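Local coordinates for diaminobutyrate-pyruvate transaminase and L-2,4-diaminobutyrate decarboxylase (Vibrio parahaemolyticus, PDB 2QMA), which probably joins a pyridoxal-phosphate transaminase to an L-2,4-diaminobutyrate decarboxylase in one polypeptide, this chain being the C-terminal, glutamate decarboxylase-like part, at residues A[205-210]-A[227-232]; A[201-206]-A[258-263]. One frame throughout, in Å; residues are numbered along the deposited sequence.

Interaction 1 (A[205-210]-A[227-232]); sequences IVCSKK and KAVMTV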
ATOM      1  N   ILE A 205     -15.457  -9.313  19.306  1.00  9.38           N
ATOM      2  CA  ILE A 205     -14.009  -9.255  19.362  1.00  9.99           C
ATOM      3  C   ILE A 205     -13.648  -8.575  20.697  1.00  9.19           C
ATOM      4  O   ILE A 205     -14.130  -7.472  21.030  1.00  8.51           O
ATOM      5  CB  ILE A 205     -13.452  -8.396  18.238  1.00 10.18           C
ATOM      6  CG1 ILE A 205     -13.887  -8.924  16.858  1.00 10.20           C
ATOM      7  CG2 ILE A 205     -11.909  -8.182  18.413  1.00  9.28           C
ATOM      8  CD1 ILE A 205     -13.805  -7.841  15.724  1.00 12.60           C
ATOM      9  N   VAL A 206     -12.820  -9.254  21.469  1.00  8.59           N
ATOM     10  CA  VAL A 206     -12.421  -8.764  22.771  1.00  9.31           C
ATOM     11  C   VAL A 206     -11.077  -8.020  22.628  1.00  9.73           C
ATOM     12  O   VAL A 206     -10.132  -8.522  21.989  1.00  9.98           O
ATOM     13  CB  VAL A 206     -12.271  -9.968  23.793  1.00  8.57           C
ATOM     14  CG1 VAL A 206     -11.828  -9.424  25.159  1.00  7.80           C
ATOM     15  CG2 VAL A 206     -13.532 -10.812  23.874  1.00 10.90           C
ATOM     16  N   CYS A 207     -11.005  -6.805  23.159  1.00 10.75           N
ATOM     17  CA  CYS A 207      -9.746  -6.052  23.185  1.00 12.72           C
ATOM     18  C   CYS A 207      -9.703  -5.140  24.422  1.00 13.80           C
ATOM     19  O   CYS A 207     -10.660  -5.083  25.191  1.00 14.65           O
ATOM     20  CB  CYS A 207      -9.573  -5.246  21.890  1.00 11.72           C
ATOM     21  SG  CYS A 207     -10.770  -3.966  21.681  1.00 18.25           S
ATOM     22  N   SER A 208      -8.586  -4.464  24.628  1.00 14.97           N
ATOM     23  CA  SER A 208      -8.458  -3.592  25.795  1.00 16.79           C
ATOM     24  C   SER A 208      -8.883  -2.197  25.380  1.00 17.87           C
ATOM     25  O   SER A 208      -8.965  -1.886  24.188  1.00 16.96           O
ATOM     26  CB  SER A 208      -7.055  -3.617  26.372  1.00 17.60           C
ATOM     27  OG  SER A 208      -6.197  -2.713  25.725  1.00 21.70           O
ATOM     28  N   LYS A 209      -9.161  -1.351  26.366  1.00 20.14           N
ATOM     29  CA  LYS A 209      -9.408   0.062  26.111  1.00 21.43           C
ATOM     30  C   LYS A 209      -8.234   0.789  25.434  1.00 22.28           C
ATOM     31  O   LYS A 209      -8.422   1.855  24.824  1.00 22.44           O
ATOM     32  CB  LYS A 209      -9.836   0.757  27.412  1.00 21.98           C
ATOM     33  CG  LYS A 209     -11.059   0.066  28.063  1.00 25.65           C
ATOM     34  CD  LYS A 209     -12.102   1.060  28.546  1.00 31.23           C
ATOM     35  CE  LYS A 209     -13.078   1.399  27.401  1.00 34.54           C
ATOM     36  NZ  LYS A 209     -14.203   2.314  27.841  1.00 36.18           N
ATOM     37  N   LYS A 210      -7.028   0.226  25.538  1.00 22.28           N
ATOM     38  CA  LYS A 210      -5.858   0.847  24.915  1.00 23.64           C
ATOM     39  C   LYS A 210      -5.421   0.202  23.571  1.00 24.72           C
ATOM     40  O   LYS A 210      -4.331   0.531  23.070  1.00 25.28           O
ATOM     41  CB  LYS A 210      -4.663   0.925  25.910  1.00 23.34           C
ATOM     42  CG  LYS A 210      -4.865   1.799  27.136  1.00 23.94           C
ATOM     43  CD  LYS A 210      -4.797   3.302  26.811  1.00 25.62           C
ATOM     44  CE  LYS A 210      -4.883   4.170  28.049  1.00 26.92           C
ATOM     45  NZ  LYS A 210      -5.437   5.524  27.699  1.00 27.30           N
ATOM     46  N   LYS A 227     -20.220  -2.178  17.441  1.00 13.71           N
ATOM     47  CA  LYS A 227     -20.916  -2.907  18.529  1.00 14.19           C
ATOM     48  C   LYS A 227     -20.392  -4.354  18.742  1.00 14.51           C
ATOM     49  O   LYS A 227     -20.666  -5.013  19.775  1.00 13.96           O
ATOM     50  CB  LYS A 227     -22.433  -2.828  18.305  1.00 15.66           C
ATOM     51  CG  LYS A 227     -23.240  -4.121  18.150  1.00 17.62           C
ATOM     52  CD  LYS A 227     -22.989  -4.740  16.885  1.00 17.57           C
ATOM     53  CE  LYS A 227     -23.905  -5.942  16.618  1.00 18.46           C
ATOM     54  NZ  LYS A 227     -23.214  -6.601  15.448  1.00 18.88           N
ATOM     55  N   ALA A 228     -19.656  -4.850  17.745  1.00 12.28           N
ATOM     56  CA  ALA A 228     -19.034  -6.175  17.841  1.00 11.79           C
ATOM     57  C   ALA A 228     -17.774  -6.156  18.761  1.00 11.20           C
ATOM     58  O   ALA A 228     -17.250  -7.201  19.149  1.00 11.18           O
ATOM     59  CB  ALA A 228     -18.689  -6.727  16.427  1.00 11.34           C
ATOM     60  N   VAL A 229     -17.270  -4.969  19.088  1.00 10.33           N
ATOM     61  CA  VAL A 229     -16.036  -4.895  19.880  1.00 11.97           C
ATOM     62  C   VAL A 229     -16.390  -4.789  21.345  1.00 12.35           C
ATOM     63  O   VAL A 229     -17.123  -3.891  21.757  1.00 11.87           O
ATOM     64  CB  VAL A 229     -15.144  -3.718  19.445  1.00 11.43           C
ATOM     65  CG1 VAL A 229     -13.833  -3.661  20.269  1.00 12.18           C
ATOM     66  CG2 VAL A 229     -14.817  -3.814  17.974  1.00 11.58           C
HETATM   67  N   MSE A 230     -15.844  -5.721  22.127  1.00 12.29           N
HETATM   68  CA  MSE A 230     -16.090  -5.823  23.558  1.00 16.20           C
HETATM   69  C   MSE A 230     -14.806  -5.387  24.247  1.00 15.81           C
HETATM   70  O   MSE A 230     -13.776  -6.052  24.128  1.00 14.28           O
HETATM   71  CB  MSE A 230     -16.307  -7.306  23.846  1.00 16.25           C
HETATM   72  CG  MSE A 230     -17.486  -7.617  24.598  1.00 21.52           C
HETATM   73 SE   MSE A 230     -17.513  -9.576  24.672  0.70 22.35          SE
HETATM   74  CE  MSE A 230     -17.977  -9.413  26.431  1.00 17.99           C
ATOM     75  N   THR A 231     -14.824  -4.258  24.942  1.00 17.17           N
ATOM     76  CA  THR A 231     -13.572  -3.778  25.497  1.00 19.67           C
ATOM     77  C   THR A 231     -13.414  -4.253  26.950  1.00 20.44           C
ATOM     78  O   THR A 231     -14.393  -4.452  27.684  1.00 22.30           O
ATOM     79  CB  THR A 231     -13.394  -2.255  25.397  1.00 20.23           C
ATOM     80  OG1 THR A 231     -14.292  -1.634  26.322  1.00 23.69           O
ATOM     81  CG2 THR A 231     -13.657  -1.722  23.965  1.00 19.23           C
ATOM     82  N   VAL A 232     -12.177  -4.480  27.347  1.00 20.22           N
ATOM     83  CA  VAL A 232     -11.854  -4.863  28.714  1.00 20.28           C
ATOM     84  C   VAL A 232     -11.033  -3.727  29.315  1.00 19.87           C
ATOM     85  O   VAL A 232     -10.212  -3.119  28.624  1.00 19.71           O
ATOM     86  CB  VAL A 232     -11.024  -6.184  28.734  1.00 20.44           C
ATOM     87  CG1 VAL A 232     -10.732  -6.646  30.162  1.00 19.75           C
ATOM     88  CG2 VAL A 232     -11.769  -7.285  27.963  1.00 20.99           C
TER
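Ala228 opens the contact: its carbonyl O takes the backbone N-H of Ile205 at an N to O distance of 2.8 Å, the first rung between parallel strands 203-208 and 229-232. Val229 comes next, with CG1 anti to its own backbone N (chi1 -179°) and pressed against Cys207 SG at 3.4 Å; a single methyl makes this touch, on the face that Ile205 and Thr231 also share. Met230, modelled as selenomethionine, is gripped twice by the neighbouring strand, its N-H running nearly straight (177°) to Ile205 O and its O accepting from Cys207 N. Its side chain starts out on the opposite face beside Val206, and SE lies 4.2 Å from Val206 CG2 before the chain bends off. At Thr231, OG1 sits between the backbone N and the carbonyl carbon (chi1 71°); there the bent Lys209 chain crosses it obliquely, and CE, the carbon that carries NZ, lies 3.4 Å from OG1. Val232 closes the ladder by giving its N-H to Cys207 O and receiving that of Lys209, N to O 3.1 Å. Its CG2 meets Val206 CG1 at 3.5 Å, methyl against methyl. Just past the rungs, Ser208 OG accepts from Lys210 N in an ST turn, where the chain leaves the strand. The two strands and helix 214-221 between them form a beta-alpha-beta unit in the large mixed sheet, with 229-232 its outermost strand within this chain. That helix packs on the side of Ile205, Cys207 and Val229 through Val215 and Ala219, helix 245-254 packs on Val206, Met230 and Val232 through Leu245, Val248 and Ala252, and strand 258-265 continues the sheet beyond strand 203-208.

Interaction 2 (A[201-206]-A[258-263]); sequences DKLRIV and IPFAIV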
ATOM      1  N   ASP A 201     -24.602 -11.173  14.433  1.00 14.17           N
ATOM      2  CA  ASP A 201     -24.916 -10.068  15.356  1.00 15.02           C
ATOM      3  C   ASP A 201     -24.423 -10.378  16.780  1.00 13.52           C
ATOM      4  O   ASP A 201     -24.301  -9.496  17.626  1.00 13.54           O
ATOM      5  CB  ASP A 201     -26.412  -9.803  15.357  1.00 16.83           C
ATOM      6  CG  ASP A 201     -27.221 -10.896  16.104  1.00 20.99           C
ATOM      7  OD1 ASP A 201     -27.255 -12.091  15.689  1.00 26.40           O
ATOM      8  OD2 ASP A 201     -27.850 -10.543  17.125  1.00 31.47           O
ATOM      9  N   LYS A 202     -24.167 -11.655  17.024  1.00 13.47           N
ATOM     10  CA  LYS A 202     -23.682 -12.102  18.316  1.00 13.14           C
ATOM     11  C   LYS A 202     -22.163 -12.096  18.427  1.00 12.11           C
ATOM     12  O   LYS A 202     -21.648 -12.192  19.529  1.00 10.59           O
ATOM     13  CB  LYS A 202     -24.218 -13.505  18.632  1.00 13.89           C
ATOM     14  CG  LYS A 202     -25.682 -13.522  18.998  1.00 17.17           C
ATOM     15  CD  LYS A 202     -26.250 -14.896  18.648  1.00 22.62           C
ATOM     16  CE  LYS A 202     -27.394 -15.268  19.550  1.00 25.08           C
ATOM     17  NZ  LYS A 202     -28.655 -14.863  18.915  1.00 28.18           N
ATOM     18  N   LEU A 203     -21.472 -12.084  17.289  1.00 11.22           N
ATOM     19  CA  LEU A 203     -20.021 -12.226  17.299  1.00 11.39           C
ATOM     20  C   LEU A 203     -19.365 -11.039  17.997  1.00 10.67           C
ATOM     21  O   LEU A 203     -19.808  -9.871  17.845  1.00 12.37           O
ATOM     22  CB  LEU A 203     -19.476 -12.364  15.864  1.00 10.45           C
ATOM     23  CG  LEU A 203     -19.954 -13.639  15.120  1.00  9.03           C
ATOM     24  CD1 LEU A 203     -19.530 -13.588  13.630  1.00 12.39           C
ATOM     25  CD2 LEU A 203     -19.398 -14.903  15.742  1.00  8.35           C
ATOM     26  N   ARG A 204     -18.332 -11.329  18.777  1.00 10.89           N
ATOM     27  CA  ARG A 204     -17.657 -10.276  19.538  1.00 10.48           C
ATOM     28  C   ARG A 204     -16.140 -10.446  19.471  1.00 10.27           C
ATOM     29  O   ARG A 204     -15.625 -11.566  19.593  1.00 10.00           O
ATOM     30  CB  ARG A 204     -18.084 -10.261  21.019  1.00 10.66           C
ATOM     31  CG  ARG A 204     -19.536  -9.805  21.283  1.00 10.78           C
ATOM     32  CD  ARG A 204     -19.776  -8.350  20.866  1.00  8.28           C
ATOM     33  NE  ARG A 204     -21.142  -7.909  21.221  1.00  9.69           N
ATOM     34  CZ  ARG A 204     -22.195  -8.097  20.441  1.00 14.12           C
ATOM     35  NH1 ARG A 204     -22.026  -8.739  19.290  1.00 13.48           N
ATOM     36  NH2 ARG A 204     -23.421  -7.655  20.805  1.00 13.18           N
ATOM     37  N   ILE A 205     -15.457  -9.313  19.306  1.00  9.38           N
ATOM     38  CA  ILE A 205     -14.009  -9.255  19.362  1.00  9.99           C
ATOM     39  C   ILE A 205     -13.648  -8.575  20.697  1.00  9.19           C
ATOM     40  O   ILE A 205     -14.130  -7.472  21.030  1.00  8.51           O
ATOM     41  CB  ILE A 205     -13.452  -8.396  18.238  1.00 10.18           C
ATOM     42  CG1 ILE A 205     -13.887  -8.924  16.858  1.00 10.20           C
ATOM     43  CG2 ILE A 205     -11.909  -8.182  18.413  1.00  9.28           C
ATOM     44  CD1 ILE A 205     -13.805  -7.841  15.724  1.00 12.60           C
ATOM     45  N   VAL A 206     -12.820  -9.254  21.469  1.00  8.59           N
ATOM     46  CA  VAL A 206     -12.421  -8.764  22.771  1.00  9.31           C
ATOM     47  C   VAL A 206     -11.077  -8.020  22.628  1.00  9.73           C
ATOM     48  O   VAL A 206     -10.132  -8.522  21.989  1.00  9.98           O
ATOM     49  CB  VAL A 206     -12.271  -9.968  23.793  1.00  8.57           C
ATOM     50  CG1 VAL A 206     -11.828  -9.424  25.159  1.00  7.80           C
ATOM     51  CG2 VAL A 206     -13.532 -10.812  23.874  1.00 10.90           C
ATOM     52  N   ILE A 258     -21.063 -14.497  21.274  1.00 12.84           N
ATOM     53  CA  ILE A 258     -20.081 -15.449  20.742  1.00 13.19           C
ATOM     54  C   ILE A 258     -18.712 -14.695  20.636  1.00 12.36           C
ATOM     55  O   ILE A 258     -18.370 -14.168  19.601  1.00 10.43           O
ATOM     56  CB  ILE A 258     -20.560 -16.059  19.390  1.00 12.34           C
ATOM     57  CG1 ILE A 258     -21.956 -16.733  19.527  1.00 14.99           C
ATOM     58  CG2 ILE A 258     -19.494 -17.008  18.789  1.00 12.44           C
ATOM     59  CD1 ILE A 258     -22.545 -17.223  18.190  1.00 13.18           C
ATOM     60  N   PRO A 259     -17.965 -14.606  21.753  1.00 12.46           N
ATOM     61  CA  PRO A 259     -16.610 -14.026  21.666  1.00 13.02           C
ATOM     62  C   PRO A 259     -15.777 -14.986  20.789  1.00 13.15           C
ATOM     63  O   PRO A 259     -15.648 -16.154  21.129  1.00 14.28           O
ATOM     64  CB  PRO A 259     -16.121 -14.026  23.134  1.00 14.22           C
ATOM     65  CG  PRO A 259     -17.386 -14.195  23.966  1.00 12.97           C
ATOM     66  CD  PRO A 259     -18.275 -15.073  23.118  1.00 12.80           C
ATOM     67  N   PHE A 260     -15.277 -14.521  19.648  1.00 10.37           N
ATOM     68  CA  PHE A 260     -14.571 -15.413  18.717  1.00 10.39           C
ATOM     69  C   PHE A 260     -13.128 -15.005  18.474  1.00  9.03           C
ATOM     70  O   PHE A 260     -12.341 -15.769  17.900  1.00  8.49           O
ATOM     71  CB  PHE A 260     -15.310 -15.451  17.357  1.00 10.36           C
ATOM     72  CG  PHE A 260     -15.148 -14.199  16.513  1.00 10.18           C
ATOM     73  CD1 PHE A 260     -14.164 -14.128  15.523  1.00  9.54           C
ATOM     74  CD2 PHE A 260     -15.966 -13.100  16.717  1.00 11.44           C
ATOM     75  CE1 PHE A 260     -14.017 -12.961  14.714  1.00 11.06           C
ATOM     76  CE2 PHE A 260     -15.829 -11.945  15.961  1.00 10.96           C
ATOM     77  CZ  PHE A 260     -14.852 -11.873  14.934  1.00 10.29           C
ATOM     78  N   ALA A 261     -12.790 -13.767  18.851  1.00  9.38           N
ATOM     79  CA  ALA A 261     -11.427 -13.314  18.666  1.00  8.27           C
ATOM     80  C   ALA A 261     -11.007 -12.387  19.786  1.00  9.12           C
ATOM     81  O   ALA A 261     -11.830 -11.633  20.323  1.00  8.27           O
ATOM     82  CB  ALA A 261     -11.262 -12.537  17.321  1.00 10.07           C
ATOM     83  N   ILE A 262      -9.705 -12.367  20.022  1.00  7.48           N
ATOM     84  CA  ILE A 262      -9.197 -11.496  21.113  1.00  7.81           C
ATOM     85  C   ILE A 262      -7.931 -10.840  20.621  1.00  8.65           C
ATOM     86  O   ILE A 262      -7.071 -11.521  20.062  1.00  9.62           O
ATOM     87  CB  ILE A 262      -8.953 -12.288  22.458  1.00  8.46           C
ATOM     88  CG1 ILE A 262      -8.514 -11.284  23.547  1.00  6.44           C
ATOM     89  CG2 ILE A 262      -7.947 -13.419  22.274  1.00  8.50           C
ATOM     90  CD1 ILE A 262      -8.810 -11.769  25.011  1.00  8.97           C
ATOM     91  N   VAL A 263      -7.796  -9.531  20.845  1.00  8.76           N
ATOM     92  CA  VAL A 263      -6.615  -8.858  20.390  1.00  9.60           C
ATOM     93  C   VAL A 263      -5.645  -8.627  21.563  1.00 11.17           C
ATOM     94  O   VAL A 263      -6.004  -7.940  22.547  1.00  9.70           O
ATOM     95  CB  VAL A 263      -6.956  -7.525  19.657  1.00 11.41           C
ATOM     96  CG1 VAL A 263      -5.696  -6.776  19.279  1.00 10.21           C
ATOM     97  CG2 VAL A 263      -7.807  -7.819  18.389  1.00 10.59           C
TER
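Phe260 reaches Leu203 and Ile205 with the CE2 and CZ end of its ring, both coming obliquely: CE2 lies 3.7 Å from Leu203 CB, and CZ is equally near Ile205 CG1. Its chi1 of 74° sets CG between the backbone N and the carbonyl carbon, and the ring then passes close to Arg204 O, with CD2 3.3 Å from it. The Phe260 side chain lies beside that of Ile205, pointing the same way, and crosses that of Leu203 at about a right angle; Arg204 N and Ile258 O lie at the ring's edge, in plane, and Ala261 CB sits over one face, offset toward the rim. Leu203 also sends CD2 to Ile258 CG2 at 3.7 Å.

Between these residues the parallel pairing slips by one. Arg204 is matched with Pro259 but Ile205 with Ala261, so Phe260 is the extra residue of a beta bulge, while its own N-H still reaches Arg204 O, nearly along the C=O axis. The bulge lies inside the central sheet of a decarboxylase domain from the pyridoxal-phosphate aminotransferase clan, where strand 258-265 pairs on its far side with 290-295. Ahead of it Ile258 N bonds to Lys202 O and Arg204 N to Ile258 O, both with the donor well above the carbonyl plane; after it Val206 N donates to Ala261 O in the carbonyl plane, N to O 2.8 Å.

On the other face, Val206 CG1 touches Ile262 CD1 at 3.8 Å, and Val206 CG2 approaches Pro259 CB. Ile262 CG1, anti to the backbone N (chi1 -176°), lies close to Val206 O and CB. Arg204 bends at chi2, and NH1 bonds Asp201 O and Leu203 O, each 2.9 Å away and each close to the guanidinium plane, so two carbonyls hold the group's orientation. Helix 167-187 packs on Phe260 through Ala178 and Ile182.

Overall arrangement
Interactions 1 and 2 flank strand 203-208 and share two of its residues: Ile205 turns its backbone N-H and C=O to 227-232, and Val206 turns its own to 258-263. Both contacts are largely buried, but interaction 1 involves strand 229-232, outermost within this chain, and takes in the exposed Lys209, whereas interaction 2 lies further into the sheet. Each has five backbone hydrogen bonds; those of interaction 1 follow an unbroken register, those of interaction 2 accommodate a bulge. Small aliphatic and sulphur or selenium contacts mark the first, a phenylalanine ring among aliphatic side chains the second. They also touch directly, Arg204 CD lying 3.3 Å from Ala228 O.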